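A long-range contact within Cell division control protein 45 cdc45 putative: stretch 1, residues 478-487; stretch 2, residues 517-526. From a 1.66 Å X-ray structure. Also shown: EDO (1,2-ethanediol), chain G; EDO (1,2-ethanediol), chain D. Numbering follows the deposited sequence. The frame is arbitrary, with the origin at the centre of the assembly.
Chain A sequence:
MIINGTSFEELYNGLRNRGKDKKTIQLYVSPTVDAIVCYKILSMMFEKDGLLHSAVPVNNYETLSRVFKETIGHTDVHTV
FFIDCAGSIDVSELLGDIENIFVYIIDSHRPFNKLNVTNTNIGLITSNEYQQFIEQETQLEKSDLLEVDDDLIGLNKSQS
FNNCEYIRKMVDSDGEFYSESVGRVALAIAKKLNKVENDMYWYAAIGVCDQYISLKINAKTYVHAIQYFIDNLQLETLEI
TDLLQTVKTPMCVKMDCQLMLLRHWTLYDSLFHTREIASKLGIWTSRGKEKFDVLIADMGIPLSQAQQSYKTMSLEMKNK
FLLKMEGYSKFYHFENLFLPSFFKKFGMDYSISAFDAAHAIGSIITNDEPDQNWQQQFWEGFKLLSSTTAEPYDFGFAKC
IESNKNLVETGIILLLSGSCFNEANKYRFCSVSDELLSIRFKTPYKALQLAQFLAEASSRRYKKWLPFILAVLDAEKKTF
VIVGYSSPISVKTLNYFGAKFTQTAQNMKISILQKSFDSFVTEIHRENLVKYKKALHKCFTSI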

# COMPACT_ATOMS: atom_id res chain seq x y z
N LYS A 478 -5.92 0.22 32.06
CA LYS A 478 -5.00 1.10 32.77
C LYS A 478 -3.65 1.16 32.05
O LYS A 478 -2.59 1.15 32.69
CB LYS A 478 -4.83 0.66 34.23
CG LYS A 478 -6.14 0.40 34.96
CD LYS A 478 -6.99 1.66 35.04
CE LYS A 478 -8.26 1.44 35.87
NZ LYS A 478 -9.29 0.65 35.14
N THR A 479 -3.68 1.24 30.72
CA THR A 479 -2.49 1.20 29.91
C THR A 479 -2.60 2.23 28.79
O THR A 479 -3.68 2.77 28.52
CB THR A 479 -2.28 -0.17 29.26
OG1 THR A 479 -3.39 -0.45 28.39
CG2 THR A 479 -2.14 -1.27 30.31
N PHE A 480 -1.47 2.50 28.16
CA PHE A 480 -1.44 3.09 26.82
C PHE A 480 -1.03 2.01 25.83
O PHE A 480 -0.03 1.31 26.05
CB PHE A 480 -0.46 4.25 26.71
CG PHE A 480 -0.96 5.54 27.35
CD1 PHE A 480 -1.76 6.40 26.63
CD2 PHE A 480 -0.63 5.86 28.66
CE1 PHE A 480 -2.23 7.55 27.20
CE2 PHE A 480 -1.10 7.02 29.24
CZ PHE A 480 -1.89 7.87 28.51
N VAL A 481 -1.81 1.87 24.75
CA VAL A 481 -1.35 1.14 23.59
C VAL A 481 -0.40 2.05 22.83
O VAL A 481 -0.72 3.22 22.61
CB VAL A 481 -2.54 0.72 22.71
CG1 VAL A 481 -2.06 -0.07 21.51
CG2 VAL A 481 -3.49 -0.12 23.53
N ILE A 482 0.79 1.54 22.50
CA ILE A 482 1.81 2.32 21.81
C ILE A 482 2.02 1.72 20.42
O ILE A 482 2.37 0.53 20.30
CB ILE A 482 3.15 2.32 22.57
CG1 ILE A 482 2.96 2.61 24.05
CG2 ILE A 482 4.11 3.33 21.91
CD1 ILE A 482 2.47 3.97 24.32
N VAL A 483 1.83 2.52 19.39
CA VAL A 483 2.07 2.09 18.02
C VAL A 483 3.18 2.95 17.43
O VAL A 483 3.15 4.18 17.57
CB VAL A 483 0.79 2.19 17.17
CG1 VAL A 483 1.13 1.97 15.69
CG2 VAL A 483 -0.24 1.19 17.65
N GLY A 484 4.14 2.32 16.77
CA GLY A 484 5.14 3.01 16.00
C GLY A 484 4.98 2.65 14.53
O GLY A 484 4.89 1.47 14.18
N TYR A 485 4.94 3.68 13.68
CA TYR A 485 4.71 3.49 12.26
C TYR A 485 5.70 4.30 11.44
O TYR A 485 5.94 5.48 11.73
CB TYR A 485 3.28 3.89 11.85
CG TYR A 485 3.07 3.84 10.35
CD1 TYR A 485 2.87 2.64 9.71
CD2 TYR A 485 3.10 5.00 9.59
CE1 TYR A 485 2.69 2.58 8.31
CE2 TYR A 485 2.91 4.95 8.21
CZ TYR A 485 2.72 3.75 7.59
OH TYR A 485 2.55 3.68 6.23
N SER A 486 6.25 3.67 10.42
CA SER A 486 7.19 4.33 9.52
C SER A 486 6.65 4.25 8.10
O SER A 486 6.48 3.16 7.56
CB SER A 486 8.56 3.67 9.62
OG SER A 486 9.47 4.22 8.70
N SER A 487 6.35 5.42 7.51
CA SER A 487 5.83 5.41 6.13
C SER A 487 6.93 5.11 5.12
O SER A 487 8.12 5.22 5.42
CB SER A 487 5.19 6.75 5.81
OG SER A 487 6.17 7.73 5.54
N PHE A 517 6.22 -5.33 8.80
CA PHE A 517 7.43 -4.86 8.13
C PHE A 517 7.66 -3.35 8.33
O PHE A 517 8.77 -2.89 8.09
CB PHE A 517 7.35 -5.17 6.64
CG PHE A 517 7.39 -6.63 6.33
CD1 PHE A 517 8.59 -7.36 6.41
CD2 PHE A 517 6.24 -7.32 5.95
CE1 PHE A 517 8.63 -8.68 6.13
CE2 PHE A 517 6.29 -8.67 5.67
CZ PHE A 517 7.48 -9.36 5.76
N ASP A 518 6.64 -2.58 8.74
CA ASP A 518 6.83 -1.15 8.94
C ASP A 518 6.19 -0.58 10.21
O ASP A 518 6.04 0.65 10.33
CB ASP A 518 6.28 -0.36 7.73
CG ASP A 518 4.82 -0.66 7.45
OD1 ASP A 518 4.12 -1.18 8.35
OD2 ASP A 518 4.36 -0.41 6.33
N SER A 519 5.83 -1.42 11.17
CA SER A 519 5.16 -0.93 12.35
C SER A 519 5.36 -1.89 13.51
O SER A 519 5.68 -3.07 13.33
CB SER A 519 3.66 -0.74 12.08
OG SER A 519 3.03 -2.00 11.90
N PHE A 520 5.12 -1.37 14.71
CA PHE A 520 5.26 -2.11 15.95
C PHE A 520 4.14 -1.70 16.90
O PHE A 520 3.67 -0.56 16.87
CB PHE A 520 6.60 -1.82 16.66
CG PHE A 520 7.79 -1.92 15.77
CD1 PHE A 520 8.14 -0.87 14.95
CD2 PHE A 520 8.56 -3.09 15.76
CE1 PHE A 520 9.24 -0.97 14.11
CE2 PHE A 520 9.67 -3.18 14.93
CZ PHE A 520 10.00 -2.12 14.10
N VAL A 521 3.73 -2.63 17.76
CA VAL A 521 2.77 -2.37 18.81
C VAL A 521 3.34 -2.84 20.14
O VAL A 521 3.83 -3.97 20.23
CB VAL A 521 1.43 -3.07 18.55
CG1 VAL A 521 0.41 -2.71 19.62
CG2 VAL A 521 0.89 -2.68 17.17
N THR A 522 3.30 -1.98 21.15
CA THR A 522 3.60 -2.38 22.52
C THR A 522 2.55 -1.75 23.42
O THR A 522 1.56 -1.18 22.94
CB THR A 522 5.05 -2.02 22.91
OG1 THR A 522 5.33 -2.55 24.22
CG2 THR A 522 5.28 -0.53 22.92
N GLU A 523 2.75 -1.83 24.73
CA GLU A 523 1.77 -1.34 25.69
C GLU A 523 2.50 -1.02 26.98
O GLU A 523 3.41 -1.75 27.38
CB GLU A 523 0.70 -2.41 25.92
CG GLU A 523 -0.48 -1.96 26.76
CD GLU A 523 -1.59 -3.00 26.77
OE1 GLU A 523 -1.28 -4.21 26.69
OE2 GLU A 523 -2.78 -2.61 26.85
N ILE A 524 2.11 0.08 27.62
CA ILE A 524 2.72 0.49 28.88
C ILE A 524 1.63 0.71 29.91
O ILE A 524 0.46 0.96 29.59
CB ILE A 524 3.55 1.78 28.71
CG1 ILE A 524 2.64 2.96 28.32
CG2 ILE A 524 4.61 1.59 27.64
CD1 ILE A 524 3.35 4.29 28.33
N HIS A 525 2.03 0.64 31.19
CA HIS A 525 1.15 1.09 32.26
C HIS A 525 0.90 2.59 32.11
O HIS A 525 1.82 3.35 31.79
CB HIS A 525 1.75 0.80 33.62
CG HIS A 525 1.92 -0.66 33.91
ND1 HIS A 525 0.85 -1.51 34.09
CD2 HIS A 525 3.03 -1.41 34.05
CE1 HIS A 525 1.29 -2.73 34.32
NE2 HIS A 525 2.62 -2.70 34.30
N ARG A 526 -0.34 3.01 32.33
CA ARG A 526 -0.68 4.42 32.13
C ARG A 526 0.25 5.32 32.91
O ARG A 526 0.71 6.34 32.38
CB ARG A 526 -2.15 4.69 32.51
CG ARG A 526 -2.41 6.11 33.06
CD ARG A 526 -3.53 6.89 32.37
NE ARG A 526 -4.84 6.54 32.87
CZ ARG A 526 -5.89 7.38 32.91
NH1 ARG A 526 -5.78 8.63 32.49
NH2 ARG A 526 -7.04 6.94 33.38
C1 EDO G . 2.01 -3.24 31.00
O1 EDO G . 3.01 -3.43 29.99
C2 EDO G . 0.63 -3.55 30.44
O2 EDO G . 0.61 -4.88 29.91
C1 EDO D . 6.13 0.42 31.60
O1 EDO D . 4.74 0.19 31.67
C2 EDO D . 6.36 1.47 30.54
O2 EDO D . 7.62 1.95 30.62
O HOH W 1 -1.54 0.15 35.03
O HOH W 2 2.73 1.11 5.26
O HOH W 3 6.58 1.77 5.22

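Two neighbouring antiparallel β-strands, Thr479 to Tyr485 and Ser519 to His525, form a continuous backbone ladder, reinforced by small apolar contacts on both faces and one buried-threonine hydrogen bond to a glutamate. The strand directions differ by 158°, the axes approach to 4.5 Å, and the two stretches together bury 851 Å².

The ladder alternates as antiparallel pairing requires. Phe480 with Ile524, Ile482 with Thr522 and Gly484 with Phe520 are hydrogen-bonded pairs, each closed by two reciprocal N-H to O bonds. Phe480 N donates to Ile524 O at 2.9 Å, and Ile524 N returns the bond to Phe480 O at 2.9 Å. At the centre, Ile482 N reaches Thr522 O at 2.9 Å and Thr522 N reaches Ile482 O at 2.8 Å, with angles at hydrogen of 171° and 166°, close to linear. Gly484 N to Phe520 O and Phe520 N to Gly484 O, both 2.9 Å, complete the set. The pattern runs past the strands: Arg526 N donates to Lys478 O at 2.9 Å, and Ser486 N to Asp518 O at 3.0 Å. Between these pairs the CA atoms come closer, 4.6 Å for Val483 CA and Val521 CA against 5.1 Å for Ile482 CA and Thr522 CA, and CA-H groups meet carbonyls already engaged in the ladder, as in Ser519 CA to Gly484 O at 3.0 Å and Val483 CA to Phe520 O at 3.3 Å.

From Phe480–Ile524 to Tyr485–Ser519, the side chains of paired residues lie on a common face, except that Gly484 has none. On one, Phe480 CB packs against Ile524 CG1 at 3.7 Å, Ile482 CG1 lies 4.1 Å from Ile524 CG2, and Ile482 CB lies 3.6 Å from Thr522 CG2. The Phe480 ring meets Arg526 O at its edge, with CE2 3.7 Å from that oxygen. At Gly484, the carbonyl oxygen lies obliquely to the Phe520 ring.

On the other face, Val521 bridges two valines: its CG1 is 4.1 Å from Val481 CG1 and its CG2 is 4.1 Å from Val483 CG2. Further along, Ser519 CB sits at the edge of the Tyr485 ring, 4.2 Å from CD1. Glu523 also rises from this face, and its end comes nearer to the partner strand, where OE2 accepts a 2.7 Å hydrogen bond from Thr479 OG1. This bond runs diagonally, since Thr479 pairs with His525 in the register; the side chains of that pair diverge.

Water extends the contact at both ends. One molecule joins Lys478 O (2.8 Å) to His525 ND1 (3.1 Å). Two others donate to Asp518 OD2: the first, 2.5 Å from OD2, also lies 2.8 Å from Tyr485 OH, and the second, 3.3 Å from OD2, also donates to Ser486 O at 2.7 Å. Two 1,2-ethanediol molecules, probably from the crystallisation liquor, bind stretch 2, one donating from O1 to Glu523 O at 3.1 Å, the other accepting at O1 from His525 N at 2.8 Å.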